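Local coordinates for Lmo0488 protein (Listeria monocytogenes serovar 1/2a, PDB 5TED) that binds shikimate through this effector-binding domain of a LysR-type regulator and, in response, probably activates transcription of protocatechuate biosynthesis genes, at residues 99-104 against 125-130; 119-124 against 171-176. All blocks are in the same frame, centred on the assembly; numbering follows the deposited sequence.

Interaction 1: residues 99-104 against 125-130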
loop_
_atom_site.group_PDB
_atom_site.type_symbol
_atom_site.label_atom_id
_atom_site.label_comp_id
_atom_site.label_asym_id
_atom_site.label_seq_id
_atom_site.Cartn_x
_atom_site.Cartn_y
_atom_site.Cartn_z
ATOM N N ASP A 99 2.538 -22.360 18.299
ATOM C CA ASP A 99 3.625 -21.788 19.090
ATOM C C ASP A 99 3.463 -20.289 19.298
ATOM O O ASP A 99 4.233 -19.706 20.074
ATOM C CB ASP A 99 4.981 -22.073 18.426
ATOM C CG ASP A 99 5.321 -23.551 18.382
ATOM O OD1 ASP A 99 4.839 -24.302 19.261
ATOM O OD2 ASP A 99 6.068 -23.965 17.459
ATOM N N THR A 100 2.496 -19.655 18.626
ATOM C CA THR A 100 2.260 -18.215 18.736
ATOM C C THR A 100 1.178 -17.868 19.746
ATOM O O THR A 100 0.850 -16.683 19.895
ATOM C CB THR A 100 1.864 -17.609 17.371
ATOM O OG1 THR A 100 0.557 -18.066 16.994
ATOM C CG2 THR A 100 2.864 -17.990 16.288
ATOM N N ALA A 101 0.618 -18.869 20.432
ATOM C CA ALA A 101 -0.595 -18.663 21.219
ATOM C C ALA A 101 -0.444 -17.534 22.230
ATOM O O ALA A 101 -1.395 -16.784 22.477
ATOM C CB ALA A 101 -0.989 -19.959 21.926
ATOM N N ASP A 102 0.737 -17.396 22.833
ATOM C CA ASP A 102 0.908 -16.430 23.913
ATOM C C ASP A 102 1.044 -14.984 23.435
ATOM O O ASP A 102 0.999 -14.075 24.268
ATOM C CB ASP A 102 2.130 -16.793 24.759
ATOM C CG ASP A 102 1.942 -18.086 25.548
ATOM O OD1 ASP A 102 0.784 -18.480 25.812
ATOM O OD2 ASP A 102 2.963 -18.691 25.921
ATOM N N TYR A 103 1.202 -14.738 22.135
ATOM C CA TYR A 103 1.679 -13.448 21.651
ATOM C C TYR A 103 0.596 -12.646 20.941
ATOM O O TYR A 103 -0.321 -13.201 20.331
ATOM C CB TYR A 103 2.882 -13.650 20.739
ATOM C CG TYR A 103 3.988 -14.325 21.490
ATOM C CD1 TYR A 103 4.639 -13.662 22.521
ATOM C CD2 TYR A 103 4.355 -15.637 21.210
ATOM C CE1 TYR A 103 5.644 -14.278 23.236
ATOM C CE2 TYR A 103 5.360 -16.252 21.915
ATOM C CZ TYR A 103 5.993 -15.575 22.931
ATOM O OH TYR A 103 6.992 -16.193 23.639
ATOM N N SER A 104 0.713 -11.320 21.044
ATOM C CA SER A 104 -0.275 -10.404 20.476
ATOM C C SER A 104 -0.045 -10.171 18.980
ATOM O O SER A 104 1.067 -9.836 18.551
ATOM C CB SER A 104 -0.249 -9.066 21.218
ATOM O OG SER A 104 -1.189 -8.177 20.644
ATOM N N ILE A 125 -6.468 -25.536 14.582
ATOM C CA ILE A 125 -5.644 -25.873 15.738
ATOM C C ILE A 125 -6.344 -25.403 17.012
ATOM O O ILE A 125 -5.745 -25.383 18.094
ATOM C CB ILE A 125 -4.227 -25.283 15.595
ATOM C CG1 ILE A 125 -4.281 -23.760 15.437
ATOM C CG2 ILE A 125 -3.517 -25.902 14.396
ATOM C CD1 ILE A 125 -2.934 -23.072 15.606
ATOM N N ASN A 126 -7.611 -25.007 16.882
ATOM C CA ASN A 126 -8.458 -24.626 18.019
ATOM C C ASN A 126 -7.776 -23.597 18.923
ATOM O O ASN A 126 -7.711 -23.750 20.142
ATOM C CB ASN A 126 -8.871 -25.870 18.814
ATOM C CG ASN A 126 -10.222 -25.712 19.489
ATOM O OD1 ASN A 126 -11.267 -25.788 18.839
ATOM N ND2 ASN A 126 -10.206 -25.498 20.803
ATOM N N ILE A 127 -7.285 -22.520 18.317
ATOM C CA ILE A 127 -6.635 -21.425 19.031
ATOM C C ILE A 127 -7.350 -20.127 18.691
ATOM O O ILE A 127 -7.712 -19.891 17.531
ATOM C CB ILE A 127 -5.134 -21.328 18.694
ATOM C CG1 ILE A 127 -4.384 -22.515 19.294
ATOM C CG2 ILE A 127 -4.551 -20.000 19.159
ATOM C CD1 ILE A 127 -2.897 -22.467 19.037
ATOM N N GLN A 128 -7.555 -19.293 19.712
ATOM C CA GLN A 128 -8.158 -17.973 19.566
ATOM C C GLN A 128 -7.038 -16.949 19.673
ATOM O O GLN A 128 -6.600 -16.620 20.787
ATOM C CB GLN A 128 -9.200 -17.747 20.663
ATOM C CG GLN A 128 -10.401 -18.684 20.596
ATOM C CD GLN A 128 -11.155 -18.765 21.923
ATOM O OE1 GLN A 128 -10.567 -19.028 22.974
ATOM N NE2 GLN A 128 -12.464 -18.529 21.876
ATOM N N PRO A 129 -6.527 -16.420 18.566
ATOM C CA PRO A 129 -5.339 -15.567 18.663
ATOM C C PRO A 129 -5.632 -14.292 19.448
ATOM O O PRO A 129 -6.735 -13.747 19.389
ATOM C CB PRO A 129 -5.002 -15.282 17.196
ATOM C CG PRO A 129 -6.330 -15.334 16.520
ATOM C CD PRO A 129 -7.039 -16.488 17.187
ATOM N N LYS A 130 -4.645 -13.847 20.222
ATOM C CA LYS A 130 -4.722 -12.532 20.859
ATOM C C LYS A 130 -4.435 -11.474 19.808
ATOM O O LYS A 130 -3.352 -11.469 19.217
ATOM C CB LYS A 130 -3.735 -12.406 22.015
ATOM C CG LYS A 130 -3.987 -13.365 23.159
ATOM C CD LYS A 130 -2.997 -13.146 24.281
ATOM C CE LYS A 130 -3.378 -14.001 25.472
ATOM N NZ LYS A 130 -3.086 -15.442 25.227
HETATM O O HOH W 1 -1.977 -15.305 20.095
HETATM O O HOH W 2 -4.482 -17.123 21.921
#

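Interaction 2: residues 119-124 against 171-176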
loop_
_atom_site.group_PDB
_atom_site.type_symbol
_atom_site.label_atom_id
_atom_site.label_comp_id
_atom_site.label_asym_id
_atom_site.label_seq_id
_atom_site.Cartn_x
_atom_site.Cartn_y
_atom_site.Cartn_z
ATOM N N ASP A 119 -8.217 -17.434 9.409
ATOM C CA ASP A 119 -9.125 -17.851 10.479
ATOM C C ASP A 119 -9.280 -19.368 10.513
ATOM O O ASP A 119 -9.385 -19.968 11.592
ATOM C CB ASP A 119 -10.494 -17.185 10.310
ATOM C CG ASP A 119 -10.451 -15.679 10.536
ATOM O OD1 ASP A 119 -9.418 -15.165 11.014
ATOM O OD2 ASP A 119 -11.445 -15.005 10.210
ATOM N N SER A 120 -9.316 -20.011 9.346
ATOM C CA SER A 120 -9.474 -21.461 9.361
ATOM C C SER A 120 -8.241 -22.148 9.936
ATOM O O SER A 120 -8.372 -23.157 10.639
ATOM C CB SER A 120 -9.795 -21.985 7.959
ATOM O OG SER A 120 -8.640 -22.042 7.144
ATOM N N LEU A 121 -7.049 -21.592 9.706
ATOM C CA LEU A 121 -5.840 -22.176 10.281
ATOM C C LEU A 121 -5.878 -22.133 11.806
ATOM O O LEU A 121 -5.498 -23.102 12.472
ATOM C CB LEU A 121 -4.604 -21.442 9.754
ATOM C CG LEU A 121 -4.338 -21.502 8.248
ATOM C CD1 LEU A 121 -3.028 -20.784 7.886
ATOM C CD2 LEU A 121 -4.288 -22.950 7.818
ATOM N N PHE A 122 -6.320 -21.010 12.378
ATOM C CA PHE A 122 -6.413 -20.915 13.833
ATOM C C PHE A 122 -7.539 -21.785 14.370
ATOM O O PHE A 122 -7.406 -22.394 15.439
ATOM C CB PHE A 122 -6.625 -19.459 14.276
ATOM C CG PHE A 122 -5.388 -18.605 14.208
ATOM C CD1 PHE A 122 -4.330 -18.815 15.083
ATOM C CD2 PHE A 122 -5.300 -17.559 13.293
ATOM C CE1 PHE A 122 -3.180 -18.031 15.013
ATOM C CE2 PHE A 122 -4.162 -16.753 13.226
ATOM C CZ PHE A 122 -3.101 -16.988 14.093
ATOM N N ALA A 123 -8.665 -21.839 13.657
ATOM C CA ALA A 123 -9.754 -22.708 14.092
ATOM C C ALA A 123 -9.348 -24.176 14.011
ATOM O O ALA A 123 -9.727 -24.981 14.871
ATOM C CB ALA A 123 -11.006 -22.431 13.265
ATOM N N GLU A 124 -8.580 -24.545 12.984
ATOM C CA GLU A 124 -8.139 -25.932 12.851
ATOM C C GLU A 124 -7.359 -26.387 14.077
ATOM O O GLU A 124 -7.549 -27.507 14.563
ATOM C CB GLU A 124 -7.278 -26.097 11.603
ATOM C CG GLU A 124 -6.693 -27.480 11.441
ATOM C CD GLU A 124 -5.994 -27.658 10.112
ATOM O OE1 GLU A 124 -6.165 -26.791 9.225
ATOM O OE2 GLU A 124 -5.275 -28.669 9.957
ATOM N N ASN A 171 5.340 -24.815 10.015
ATOM C CA ASN A 171 5.309 -26.258 9.810
ATOM C C ASN A 171 3.872 -26.767 9.803
ATOM O O ASN A 171 3.408 -27.323 8.807
ATOM C CB ASN A 171 6.141 -26.962 10.886
ATOM C CG ASN A 171 7.607 -26.559 10.837
ATOM O OD1 ASN A 171 8.183 -26.400 9.755
ATOM N ND2 ASN A 171 8.218 -26.404 12.004
ATOM N N GLU A 172 3.146 -26.548 10.896
ATOM C CA GLU A 172 1.753 -26.969 11.018
ATOM C C GLU A 172 0.863 -25.809 11.518
ATOM O O GLU A 172 1.297 -25.005 12.346
ATOM C CB GLU A 172 1.663 -28.156 11.989
ATOM C CG GLU A 172 0.299 -28.809 12.092
ATOM C CD GLU A 172 0.049 -29.822 10.987
ATOM O OE1 GLU A 172 1.033 -30.274 10.358
ATOM O OE2 GLU A 172 -1.131 -30.161 10.751
ATOM N N PRO A 173 -0.371 -25.696 10.999
ATOM C CA PRO A 173 -0.964 -26.474 9.906
ATOM C C PRO A 173 -0.542 -25.907 8.547
ATOM O O PRO A 173 -0.279 -24.717 8.459
ATOM C CB PRO A 173 -2.466 -26.311 10.131
ATOM C CG PRO A 173 -2.600 -24.986 10.808
ATOM C CD PRO A 173 -1.334 -24.743 11.584
ATOM N N LYS A 174 -0.468 -26.734 7.510
ATOM C CA LYS A 174 -0.052 -26.288 6.192
ATOM C C LYS A 174 -1.246 -26.245 5.253
ATOM O O LYS A 174 -1.969 -27.234 5.111
ATOM N N HIS A 175 -1.447 -25.087 4.628
ATOM C CA HIS A 175 -2.505 -24.965 3.633
ATOM C C HIS A 175 -2.098 -23.935 2.585
ATOM O O HIS A 175 -1.373 -22.976 2.870
ATOM C CB HIS A 175 -3.858 -24.598 4.268
ATOM C CG HIS A 175 -4.489 -25.715 5.052
ATOM N ND1 HIS A 175 -5.225 -26.720 4.460
ATOM C CD2 HIS A 175 -4.496 -25.982 6.381
ATOM C CE1 HIS A 175 -5.656 -27.558 5.389
ATOM N NE2 HIS A 175 -5.229 -27.132 6.563
ATOM N N ASP A 176 -2.587 -24.148 1.368
ATOM C CA ASP A 176 -2.198 -23.343 0.225
ATOM C C ASP A 176 -2.964 -22.026 0.205
ATOM O O ASP A 176 -4.156 -21.978 0.515
ATOM C CB ASP A 176 -2.440 -24.125 -1.065
ATOM C CG ASP A 176 -1.674 -25.431 -1.090
ATOM O OD1 ASP A 176 -0.445 -25.387 -1.315
ATOM O OD2 ASP A 176 -2.298 -26.492 -0.861
HETATM O O HOH W 3 -2.860 -29.689 8.413
#

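Interaction 1: residues 99-104 against 125-130
The ring of Y103, the one aromatic group here, has CB of D102 above the centre of one face and meets H87 edge-to-face; it belongs to the end of a type I beta turn, T100 to Y103, that leads into strand 104-108. Opposite the turn runs the connection from helix 115-124 to strand 130-135, so the contact joins the entrances of two parallel strands of the periplasmic-binding-protein-like fold. The helix ends in a Schellman motif whose C-prime residue, N126, has positive phi, a conformation that asparagine tolerates better than most side chains. I127 then turns its CD1 to the methyl of A101, 4.3 Å from A101 CB, a small residue beside a branched one. Two waters link the backbones, alongside one weak direct bond. One lies within bonding distance of A101 O and Y103 O, without protons enough for every acceptor around it, and accepts from K130 N, 3.0 Å away. A second water bridges A101 O and Q128 O, the latter at 2.5 Å. Lysine suits this surface because its chain runs extended past D102 O and bends only at chi4 (73°), which brings the ammonium group over the turn. D102 OD1 lies 5.0 Å from K130 NZ, too far for contact, though its charge may help hold the lysine. K130 NZ gives A101 O a weak hydrogen bond of 3.5 Å.

Interaction 2: residues 119-124 against 171-176
The last turns of helix 115-124, in the LysR effector-binding domain, pack against the loop between strands 165-170 and 177-184, where a cis peptide bond precedes P173. E124 points at this loop, and L121, one helical turn earlier, brings the end of its side chain to it. E124 has CG anti to its backbone N and stays extended, so its carboxylate meets H175 tip to tip. H175 NE2 donates to the syn lone pair of E124 OE1 over 2.8 Å. The bond is bent, 130° at the hydrogen, and the oxygen sits 26° out of the ring plane, with carboxylate and imidazole planes 70° apart. The carboxylate might favour a protonated histidine. E124 OE2 lies 3.7 Å from P173 CB and accepts from a water that also donates to E172 OE2; this water probably eases the repulsion between the two glutamates. Next to the polar pair, L121 CD2 approaches H175 CD2 obliquely at 3.4 Å, a tight van der Waals contact, and makes an apolar one with P173 CG at 4.0 Å. Leucine and proline suit this buried layer, since neither brings a polar side-chain group, while glutamate and histidine lie at the solvent-exposed side. P173 also packs on L97 and I125, and on an adjoining side of the helix F122 meets Y105 of strand 104-108 edge-to-face, so strand and loop 171-176 pack on neighbouring sides of it.

Interactions 1 and 2 lie 12 Å apart, centre to centre, on the same side of the chain's centre, and their segments alternate along the chain: 99-104, 119-124, 125-130, 171-176. They share helix 115-124, whose final turns serve interaction 2 and whose exit serves interaction 1. The two touch directly: I127 N lies 2.9 Å from F122 O, a probable hydrogen bond, while I125 CG2 packs on P173 CD and P129 CB on F122 CE1. Together they connect the helix, parallel strands 104-108 and 130-135, and the loop 171-176 within one domain. Shikimate lies about 13 Å from the L121 side chain, so interaction 2 is structural packing that does not touch the ligand.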